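Local atomic coordinates of uncharacterized protein (PDB entry 4Q0Y), a protein that is of unknown function but adopts a Hot Dog/thioesterase-like fold, forms a two-chain assembly and carries bound cadmium ions in the crystal. Residues Y70-L76 with G87-I93; I5-I11 with L36-K40; I42-L46 with Y103-S107. One frame throughout, in Å; residues are numbered along the deposited sequence.

Contact 1: residues Y70-L76 with G87-I93; sequences YHIQPNL and GYFLLYI
At the apolar centre, I72 (pt) lays CG1 3.8 Å from CB of L91, and its CG2 lies 4.1 Å from CG2 of I93. CG of P74 meets CB of F89 at 3.9 Å and CD1 of L91 at 4.1 Å, while L76 (chi1 and chi2 both p) brings CD2 to 3.7 Å from CD2 of F89. F39 and M43 of helix 33-44 pack on this face. The backbones form an antiparallel hairpin ladder; the axes of 70-76 and 91-93 approach to 4.8 Å with N-to-C directions at 137°, and F89-L90 interrupt the second strand. Y70-I93, I72-L91 and L76-G87 are hydrogen-bonded pairs: Y70 N-I93 O 3.1 Å, I93 N-Y70 O 2.8 Å, I72 N-L91 O and L91 N-I72 O both 2.9 Å, L76 N-G87 O 3.0 Å, G87 N-L76 O 2.9 Å. Around P74, which has no amide proton to give, the ladder thins to one longer bond, F89 N-P74 O at 3.3 Å. The opposite face carries the non-hydrogen-bonded pairs H71-Y92 and N75-Y88; the H71 and Y92 rings form an offset stack, centroids 4.2 Å apart and planes at 27°. At the polar edge, Q73 NE2 donates to N75 OD1 at 2.9 Å, and Y92 OH is hydrogen-bonded to S107 OG. The chemistry implies a two-sided hairpin: a largely apolar face, F89 ring included, against helix 33-44, and a face of rings and polar groups.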
loop_
_atom_site.group_PDB
_atom_site.type_symbol
_atom_site.label_atom_id
_atom_site.label_comp_id
_atom_site.label_asym_id
_atom_site.label_seq_id
_atom_site.Cartn_x
_atom_site.Cartn_y
_atom_site.Cartn_z
ATOM N N TYR B 70 -13.260 0.112 -17.509
ATOM C CA TYR B 70 -14.216 -0.724 -16.779
ATOM C C TYR B 70 -15.016 0.082 -15.780
ATOM O O TYR B 70 -14.617 1.177 -15.362
ATOM C CB TYR B 70 -13.477 -1.810 -16.023
ATOM C CG TYR B 70 -12.764 -2.836 -16.862
ATOM C CD1 TYR B 70 -13.473 -3.674 -17.732
ATOM C CD2 TYR B 70 -11.375 -3.037 -16.732
ATOM C CE1 TYR B 70 -12.829 -4.628 -18.490
ATOM C CE2 TYR B 70 -10.712 -4.015 -17.481
ATOM C CZ TYR B 70 -11.435 -4.790 -18.372
ATOM O OH TYR B 70 -10.823 -5.759 -19.132
ATOM N N HIS B 71 -16.193 -0.450 -15.432
ATOM C CA HIS B 71 -16.897 -0.047 -14.227
ATOM C C HIS B 71 -16.545 -1.114 -13.228
ATOM O O HIS B 71 -16.622 -2.289 -13.548
ATOM C CB HIS B 71 -18.395 0.018 -14.463
ATOM C CG HIS B 71 -18.814 1.206 -15.267
ATOM N ND1 HIS B 71 -20.121 1.633 -15.331
ATOM C CD2 HIS B 71 -18.106 2.061 -16.038
ATOM C CE1 HIS B 71 -20.208 2.689 -16.112
ATOM N NE2 HIS B 71 -19.000 2.983 -16.541
ATOM N N ILE B 72 -16.138 -0.690 -12.028
ATOM C CA ILE B 72 -15.670 -1.598 -11.008
ATOM C C ILE B 72 -16.305 -1.323 -9.656
ATOM O O ILE B 72 -16.621 -0.178 -9.298
ATOM C CB ILE B 72 -14.119 -1.597 -10.876
ATOM C CG1 ILE B 72 -13.589 -0.212 -10.434
ATOM C CG2 ILE B 72 -13.484 -2.014 -12.190
ATOM C CD1 ILE B 72 -12.106 -0.203 -10.109
ATOM N N GLN B 73 -16.481 -2.420 -8.909
ATOM C CA GLN B 73 -17.044 -2.408 -7.565
ATOM C C GLN B 73 -16.050 -3.112 -6.655
ATOM O O GLN B 73 -16.108 -4.347 -6.523
ATOM C CB GLN B 73 -18.410 -3.085 -7.536
ATOM C CG GLN B 73 -19.064 -3.096 -6.147
ATOM C CD GLN B 73 -20.352 -3.897 -6.123
ATOM O OE1 GLN B 73 -21.176 -3.824 -7.051
ATOM N NE2 GLN B 73 -20.523 -4.689 -5.080
ATOM N N PRO B 74 -15.137 -2.347 -6.029
ATOM C CA PRO B 74 -14.296 -2.932 -4.991
ATOM C C PRO B 74 -15.130 -3.185 -3.745
ATOM O O PRO B 74 -15.857 -2.280 -3.291
ATOM C CB PRO B 74 -13.225 -1.858 -4.728
ATOM C CG PRO B 74 -13.831 -0.593 -5.181
ATOM C CD PRO B 74 -14.718 -0.961 -6.347
ATOM N N ASN B 75 -15.053 -4.412 -3.242
ATOM C CA ASN B 75 -15.740 -4.848 -2.051
ATOM C C ASN B 75 -14.714 -4.880 -0.941
ATOM O O ASN B 75 -13.653 -5.493 -1.086
ATOM C CB ASN B 75 -16.357 -6.221 -2.287
ATOM C CG ASN B 75 -17.399 -6.173 -3.367
ATOM O OD1 ASN B 75 -18.378 -5.443 -3.248
ATOM N ND2 ASN B 75 -17.154 -6.865 -4.462
ATOM N N LEU B 76 -14.999 -4.170 0.140
ATOM C CA LEU B 76 -13.975 -3.848 1.103
ATOM C C LEU B 76 -14.431 -3.820 2.542
ATOM O O LEU B 76 -15.632 -3.833 2.845
ATOM C CB LEU B 76 -13.344 -2.515 0.707
ATOM C CG LEU B 76 -14.303 -1.319 0.587
ATOM C CD1 LEU B 76 -14.629 -0.677 1.922
ATOM C CD2 LEU B 76 -13.713 -0.314 -0.398
ATOM N N GLY B 87 -18.160 -2.447 3.200
ATOM C CA GLY B 87 -18.581 -1.417 2.275
ATOM C C GLY B 87 -18.172 -1.741 0.853
ATOM O O GLY B 87 -17.650 -2.815 0.562
ATOM N N TYR B 88 -18.393 -0.766 -0.021
ATOM C CA TYR B 88 -17.975 -0.841 -1.408
ATOM C C TYR B 88 -17.970 0.541 -2.031
ATOM O O TYR B 88 -18.523 1.507 -1.462
ATOM C CB TYR B 88 -18.889 -1.774 -2.227
ATOM C CG TYR B 88 -20.323 -1.328 -2.300
ATOM C CD1 TYR B 88 -21.252 -1.673 -1.297
ATOM C CD2 TYR B 88 -20.755 -0.504 -3.350
ATOM C CE1 TYR B 88 -22.565 -1.221 -1.351
ATOM C CE2 TYR B 88 -22.086 -0.070 -3.418
ATOM C CZ TYR B 88 -22.971 -0.422 -2.417
ATOM O OH TYR B 88 -24.253 0.015 -2.483
ATOM N N PHE B 89 -17.333 0.624 -3.189
ATOM C CA PHE B 89 -17.408 1.810 -4.050
ATOM C C PHE B 89 -17.919 1.377 -5.412
ATOM O O PHE B 89 -17.785 0.218 -5.799
ATOM C CB PHE B 89 -16.062 2.514 -4.236
ATOM C CG PHE B 89 -15.530 3.162 -2.999
ATOM C CD1 PHE B 89 -16.226 4.202 -2.392
ATOM C CD2 PHE B 89 -14.314 2.757 -2.461
ATOM C CE1 PHE B 89 -15.735 4.803 -1.230
ATOM C CE2 PHE B 89 -13.819 3.355 -1.305
ATOM C CZ PHE B 89 -14.530 4.366 -0.686
ATOM N N LEU B 90 -18.540 2.311 -6.126
ATOM C CA LEU B 90 -18.921 2.138 -7.521
ATOM C C LEU B 90 -18.084 3.162 -8.292
ATOM O O LEU B 90 -18.247 4.371 -8.099
ATOM C CB LEU B 90 -20.408 2.388 -7.723
ATOM C CG LEU B 90 -21.338 1.460 -6.924
ATOM C CD1 LEU B 90 -22.779 1.841 -7.155
ATOM C CD2 LEU B 90 -21.091 0.003 -7.291
ATOM N N LEU B 91 -17.149 2.662 -9.097
ATOM C CA LEU B 91 -16.183 3.499 -9.799
ATOM C C LEU B 91 -16.228 3.256 -11.290
ATOM O O LEU B 91 -16.494 2.151 -11.742
ATOM C CB LEU B 91 -14.778 3.214 -9.299
ATOM C CG LEU B 91 -14.537 3.200 -7.786
ATOM C CD1 LEU B 91 -13.122 2.723 -7.513
ATOM C CD2 LEU B 91 -14.768 4.581 -7.210
ATOM N N TYR B 92 -15.910 4.305 -12.052
ATOM C CA TYR B 92 -15.534 4.172 -13.476
ATOM C C TYR B 92 -14.025 4.318 -13.509
ATOM O O TYR B 92 -13.483 5.251 -12.906
ATOM C CB TYR B 92 -16.194 5.238 -14.372
ATOM C CG TYR B 92 -17.664 5.549 -14.065
ATOM C CD1 TYR B 92 -18.584 4.533 -13.713
ATOM C CD2 TYR B 92 -18.149 6.845 -14.198
ATOM C CE1 TYR B 92 -19.915 4.821 -13.440
ATOM C CE2 TYR B 92 -19.485 7.145 -13.929
ATOM C CZ TYR B 92 -20.359 6.131 -13.545
ATOM O OH TYR B 92 -21.677 6.411 -13.296
ATOM N N ILE B 93 -13.340 3.424 -14.223
ATOM C CA ILE B 93 -11.879 3.493 -14.300
ATOM C C ILE B 93 -11.432 3.484 -15.752
ATOM O O ILE B 93 -11.959 2.707 -16.544
ATOM C CB ILE B 93 -11.205 2.404 -13.424
ATOM C CG1 ILE B 93 -9.726 2.704 -13.245
ATOM C CG2 ILE B 93 -11.414 1.003 -13.990
ATOM C CD1 ILE B 93 -9.138 2.086 -11.995
#

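Contact 2: residues I5-I11 with L36-K40; sequences ISSLSSI and LSKFK
This is helix-on-sheet packing in a Hot Dog/thioesterase-like fold: strand 5-11 lies across helix 36-40, part of the helix that the curved antiparallel sheet wraps. The short axes approach to 7.9 Å, their N-to-C directions at 139°, and the nearest CA pair is L8-L36 at 5.9 Å. I5, L8 and I11 point toward the helix. The three-residue spacing between I5 and L8 spans a classic beta bulge in which S6 (phi/psi -93/-36°) and S7 both face K77 on the adjoining strand. L36 (mt) inserts between L8 and I11, its CB 4.1 Å from CB of L8 and its CD2 3.6 Å from CG1 of I11. CD2 of F39 meets L8 CD2 at 3.8 Å, near the ring plane, and I11 CD1 at 3.9 Å. K40 runs along the strand, CG 3.9 Å from CG2 of I5, and its amine also bonds E4 of the second subunit. K40 NZ donates to S6 O at 2.9 Å and to a water at 3.0 Å, which donates to I5 O at 3.3 Å.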
loop_
_atom_site.group_PDB
_atom_site.type_symbol
_atom_site.label_atom_id
_atom_site.label_comp_id
_atom_site.label_asym_id
_atom_site.label_seq_id
_atom_site.Cartn_x
_atom_site.Cartn_y
_atom_site.Cartn_z
ATOM N N ILE B 5 -9.576 2.233 4.439
ATOM C CA ILE B 5 -9.769 0.879 3.895
ATOM C C ILE B 5 -8.720 -0.019 4.509
ATOM O O ILE B 5 -7.508 0.244 4.383
ATOM C CB ILE B 5 -9.635 0.761 2.358
ATOM C CG1 ILE B 5 -10.643 1.673 1.651
ATOM C CG2 ILE B 5 -9.844 -0.702 1.891
ATOM C CD1 ILE B 5 -10.337 1.914 0.183
ATOM N N SER B 6 -9.176 -1.078 5.167
ATOM C CA SER B 6 -8.270 -2.051 5.782
ATOM C C SER B 6 -7.977 -3.203 4.853
ATOM O O SER B 6 -6.868 -3.754 4.910
ATOM C CB SER B 6 -8.783 -2.591 7.122
ATOM O OG SER B 6 -10.116 -3.026 7.005
ATOM N N SER B 7 -8.969 -3.622 4.060
ATOM C CA SER B 7 -8.785 -4.743 3.124
ATOM C C SER B 7 -9.824 -4.714 2.022
ATOM O O SER B 7 -10.905 -4.132 2.211
ATOM C CB SER B 7 -8.853 -6.087 3.860
ATOM O OG SER B 7 -10.129 -6.316 4.479
ATOM N N LEU B 8 -9.489 -5.330 0.882
ATOM C CA LEU B 8 -10.448 -5.625 -0.196
ATOM C C LEU B 8 -10.591 -7.120 -0.305
ATOM O O LEU B 8 -9.589 -7.826 -0.264
ATOM C CB LEU B 8 -9.953 -5.145 -1.554
ATOM C CG LEU B 8 -10.242 -3.702 -1.909
ATOM C CD1 LEU B 8 -9.640 -2.735 -0.928
ATOM C CD2 LEU B 8 -9.707 -3.458 -3.305
ATOM N N SER B 9 -11.817 -7.590 -0.459
ATOM C CA SER B 9 -12.100 -9.024 -0.636
ATOM C C SER B 9 -12.193 -9.386 -2.117
ATOM O O SER B 9 -11.832 -10.491 -2.497
ATOM C CB SER B 9 -13.360 -9.423 0.110
ATOM O OG SER B 9 -14.444 -8.592 -0.276
ATOM N N SER B 10 -12.660 -8.446 -2.937
ATOM C CA SER B 10 -12.754 -8.649 -4.388
ATOM C C SER B 10 -13.031 -7.327 -5.098
ATOM O O SER B 10 -13.385 -6.337 -4.441
ATOM C CB SER B 10 -13.886 -9.619 -4.745
ATOM O OG SER B 10 -15.126 -9.116 -4.315
ATOM N N ILE B 11 -12.880 -7.346 -6.421
ATOM C CA ILE B 11 -13.344 -6.259 -7.276
ATOM C C ILE B 11 -14.202 -6.856 -8.392
ATOM O O ILE B 11 -13.698 -7.585 -9.220
ATOM C CB ILE B 11 -12.185 -5.440 -7.921
ATOM C CG1 ILE B 11 -11.207 -4.883 -6.877
ATOM C CG2 ILE B 11 -12.758 -4.320 -8.786
ATOM C CD1 ILE B 11 -9.878 -4.419 -7.441
ATOM N N LEU B 36 -5.419 -7.048 -5.330
ATOM C CA LEU B 36 -6.291 -6.356 -4.367
ATOM C C LEU B 36 -5.497 -5.438 -3.438
ATOM O O LEU B 36 -5.910 -4.272 -3.201
ATOM C CB LEU B 36 -7.136 -7.347 -3.576
ATOM C CG LEU B 36 -8.136 -8.162 -4.407
ATOM C CD1 LEU B 36 -8.787 -9.208 -3.525
ATOM C CD2 LEU B 36 -9.176 -7.284 -5.084
ATOM N N SER B 37 -4.361 -5.932 -2.949
ATOM C CA SER B 37 -3.454 -5.139 -2.089
ATOM C C SER B 37 -2.949 -3.883 -2.818
ATOM O O SER B 37 -3.003 -2.790 -2.265
ATOM C CB SER B 37 -2.266 -5.994 -1.622
ATOM O OG SER B 37 -1.205 -5.247 -1.013
ATOM N N LYS B 38 -2.531 -4.044 -4.080
ATOM C CA LYS B 38 -2.097 -2.894 -4.876
ATOM C C LYS B 38 -3.221 -1.865 -5.109
ATOM O O LYS B 38 -2.994 -0.635 -4.984
ATOM C CB LYS B 38 -1.502 -3.339 -6.198
ATOM C CG LYS B 38 -0.167 -4.038 -6.079
ATOM C CD LYS B 38 0.183 -4.722 -7.387
ATOM C CE LYS B 38 1.490 -5.442 -7.359
ATOM N NZ LYS B 38 1.801 -6.099 -8.667
ATOM N N PHE B 39 -4.438 -2.335 -5.361
ATOM C CA PHE B 39 -5.585 -1.407 -5.542
ATOM C C PHE B 39 -5.953 -0.695 -4.236
ATOM O O PHE B 39 -6.261 0.499 -4.244
ATOM C CB PHE B 39 -6.797 -2.102 -6.117
ATOM C CG PHE B 39 -7.812 -1.142 -6.690
ATOM C CD1 PHE B 39 -7.502 -0.416 -7.832
ATOM C CD2 PHE B 39 -9.012 -0.901 -6.048
ATOM C CE1 PHE B 39 -8.411 0.506 -8.346
ATOM C CE2 PHE B 39 -9.940 0.001 -6.559
ATOM C CZ PHE B 39 -9.634 0.708 -7.707
ATOM N N LYS B 40 -5.872 -1.407 -3.115
ATOM C CA LYS B 40 -6.105 -0.799 -1.785
ATOM C C LYS B 40 -5.192 0.402 -1.571
ATOM O O LYS B 40 -5.638 1.454 -1.111
ATOM C CB LYS B 40 -5.889 -1.811 -0.653
ATOM C CG LYS B 40 -6.199 -1.251 0.736
ATOM C CD LYS B 40 -5.837 -2.239 1.847
ATOM C CE LYS B 40 -4.647 -1.804 2.665
ATOM N NZ LYS B 40 -4.419 -2.694 3.836
HETATM O O HOH W 1 -4.738 -0.568 5.893
#

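Contact 3: residues I42-L46 with Y103-S107; sequences IMNSL and YIIFS
Segment 42-46 begins in helix 33-44: I42 (phi/psi -59/-50°) and M43 (-62/-38°) are helical, S45 swings to -115/13°, and S45 N bonds I42 O at 3.0 Å. Segment 103-107 is extended, with Y103, I104 and I105 at phi between -133 and -119° and psi between 125 and 141°, before the strand gives way to S107. The backbones stay far apart; the nearest CA pair, L46-I104, is separated by 9.5 Å, so the gap is bridged by side chains alone, and the two segments together bury 183 Å². I104 (chi1 -66°, chi2 168°) points toward the helix and extends CD1 to 4.2 Å from CG2 of I42, 4.4 Å from SE of M43, a selenomethionine here, and 4.4 Å from CD2 of L46. This is the helix-on-sheet packing of a Hot Dog/thioesterase-like fold, whose sheet curls around a central helix: I104 and F106, two apart on the strand, reach segment 42-46, whereas I105 is out of reach of it and touches Y92 on the neighbouring strand. F106 (chi1 -76°, chi2 74°) leaves its CA sideways but carries its ring tip inward. Its CZ lies 3.8 Å from CE of M43, whose three chi angles are all m and fold the side chain around to this position, and 3.8 Å from CD1 of L46, which sits at the ring edge near its plane. L115 of strand 112-115 touches both I42 and I104, and F89 meets the F106 ring edge-to-face.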
loop_
_atom_site.group_PDB
_atom_site.type_symbol
_atom_site.label_atom_id
_atom_site.label_comp_id
_atom_site.label_asym_id
_atom_site.label_seq_id
_atom_site.Cartn_x
_atom_site.Cartn_y
_atom_site.Cartn_z
ATOM N N ILE B 42 -3.613 2.322 -3.707
ATOM C CA ILE B 42 -4.061 3.453 -4.548
ATOM C C ILE B 42 -5.277 4.151 -3.933
ATOM O O ILE B 42 -5.256 5.382 -3.764
ATOM C CB ILE B 42 -4.373 3.007 -5.994
ATOM C CG1 ILE B 42 -3.059 2.649 -6.682
ATOM C CG2 ILE B 42 -5.157 4.096 -6.752
ATOM C CD1 ILE B 42 -3.229 1.909 -7.988
HETATM N N MSE B 43 -6.298 3.372 -3.560
HETATM C CA MSE B 43 -7.545 3.926 -3.010
HETATM C C MSE B 43 -7.313 4.690 -1.718
HETATM O O MSE B 43 -7.948 5.730 -1.498
HETATM C CB MSE B 43 -8.639 2.877 -2.828
HETATM C CG MSE B 43 -9.126 2.274 -4.153
HETATM SE SE MSE B 43 -9.924 3.613 -5.366
HETATM C CE MSE B 43 -11.405 4.127 -4.173
ATOM N N ASN B 44 -6.404 4.210 -0.866
ATOM C CA ASN B 44 -6.049 4.927 0.375
ATOM C C ASN B 44 -5.104 6.130 0.190
ATOM O O ASN B 44 -4.854 6.854 1.156
ATOM C CB ASN B 44 -5.429 3.982 1.406
ATOM C CG ASN B 44 -6.457 3.133 2.123
ATOM O OD1 ASN B 44 -7.626 3.512 2.246
ATOM N ND2 ASN B 44 -6.009 2.041 2.685
ATOM N N SER B 45 -4.563 6.314 -1.011
ATOM C CA SER B 45 -3.613 7.378 -1.270
ATOM C C SER B 45 -4.123 8.435 -2.259
ATOM O O SER B 45 -3.346 9.332 -2.634
ATOM C CB SER B 45 -2.291 6.751 -1.702
ATOM O OG SER B 45 -2.386 6.220 -2.978
ATOM N N LEU B 46 -5.427 8.435 -2.557
ATOM C CA LEU B 46 -5.995 9.385 -3.532
ATOM C C LEU B 46 -5.768 10.847 -3.175
ATOM O O LEU B 46 -5.500 11.642 -4.064
ATOM C CB LEU B 46 -7.500 9.164 -3.736
ATOM C CG LEU B 46 -7.928 7.797 -4.253
ATOM C CD1 LEU B 46 -9.451 7.688 -4.205
ATOM C CD2 LEU B 46 -7.388 7.554 -5.640
ATOM N N TYR B 103 -7.582 7.538 -14.944
ATOM C CA TYR B 103 -8.642 8.262 -14.238
ATOM C C TYR B 103 -9.515 7.312 -13.431
ATOM O O TYR B 103 -9.853 6.233 -13.896
ATOM C CB TYR B 103 -9.525 9.013 -15.203
ATOM C CG TYR B 103 -8.767 10.046 -16.006
ATOM C CD1 TYR B 103 -8.075 9.686 -17.165
ATOM C CD2 TYR B 103 -8.701 11.355 -15.594
ATOM C CE1 TYR B 103 -7.347 10.631 -17.896
ATOM C CE2 TYR B 103 -7.989 12.317 -16.320
ATOM C CZ TYR B 103 -7.321 11.946 -17.466
ATOM O OH TYR B 103 -6.601 12.898 -18.160
ATOM N N ILE B 104 -9.899 7.764 -12.232
ATOM C CA ILE B 104 -10.896 7.092 -11.398
ATOM C C ILE B 104 -12.021 8.104 -11.137
ATOM O O ILE B 104 -11.741 9.213 -10.685
ATOM C CB ILE B 104 -10.293 6.608 -10.066
ATOM C CG1 ILE B 104 -9.265 5.498 -10.357
ATOM C CG2 ILE B 104 -11.398 6.128 -9.107
ATOM C CD1 ILE B 104 -8.396 5.120 -9.176
ATOM N N ILE B 105 -13.263 7.728 -11.456
ATOM C CA ILE B 105 -14.433 8.577 -11.252
ATOM C C ILE B 105 -15.369 7.845 -10.293
ATOM O O ILE B 105 -15.636 6.670 -10.476
ATOM C CB ILE B 105 -15.165 8.844 -12.591
ATOM C CG1 ILE B 105 -14.238 9.530 -13.612
ATOM C CG2 ILE B 105 -16.445 9.662 -12.377
ATOM C CD1 ILE B 105 -14.770 9.477 -15.033
ATOM N N PHE B 106 -15.894 8.552 -9.305
ATOM C CA PHE B 106 -16.832 7.939 -8.348
ATOM C C PHE B 106 -18.225 8.066 -8.956
ATOM O O PHE B 106 -18.710 9.173 -9.146
ATOM C CB PHE B 106 -16.719 8.609 -6.982
ATOM C CG PHE B 106 -15.501 8.188 -6.206
ATOM C CD1 PHE B 106 -14.245 8.653 -6.553
ATOM C CD2 PHE B 106 -15.600 7.287 -5.161
ATOM C CE1 PHE B 106 -13.116 8.236 -5.876
ATOM C CE2 PHE B 106 -14.470 6.863 -4.467
ATOM C CZ PHE B 106 -13.227 7.353 -4.812
ATOM N N SER B 107 -18.840 6.926 -9.281
ATOM C CA SER B 107 -20.155 6.837 -9.932
ATOM C C SER B 107 -21.212 7.580 -9.126
ATOM O O SER B 107 -21.246 7.471 -7.890
ATOM C CB SER B 107 -20.607 5.372 -10.079
ATOM O OG SER B 107 -21.892 5.302 -10.695
#

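Contacts 2 and 3 both draw on helix 33-44, contact 3 also on L46 after it, their centres 12 Å apart, against strands 4-15 and 102-106; contact 1 supplies the hairpin lying between those strands in the sheet. Backbone pairing carries the sheet across the three, with N75 N to S10 O at 2.8 Å and Y92 N to I105 O at 2.9 Å. On the helix-facing side, I72 CD1 meets F39 CZ at 3.6 Å and L91 CD2 meets F106 CD2 at 3.5 Å, so apolar packing links contact 1 to both others. I5 O to N44 ND2, 2.9 Å, ties contact 2 to contact 3. Contact 2 comes nearest a bound cadmium, about 4 Å from the K40 side chain.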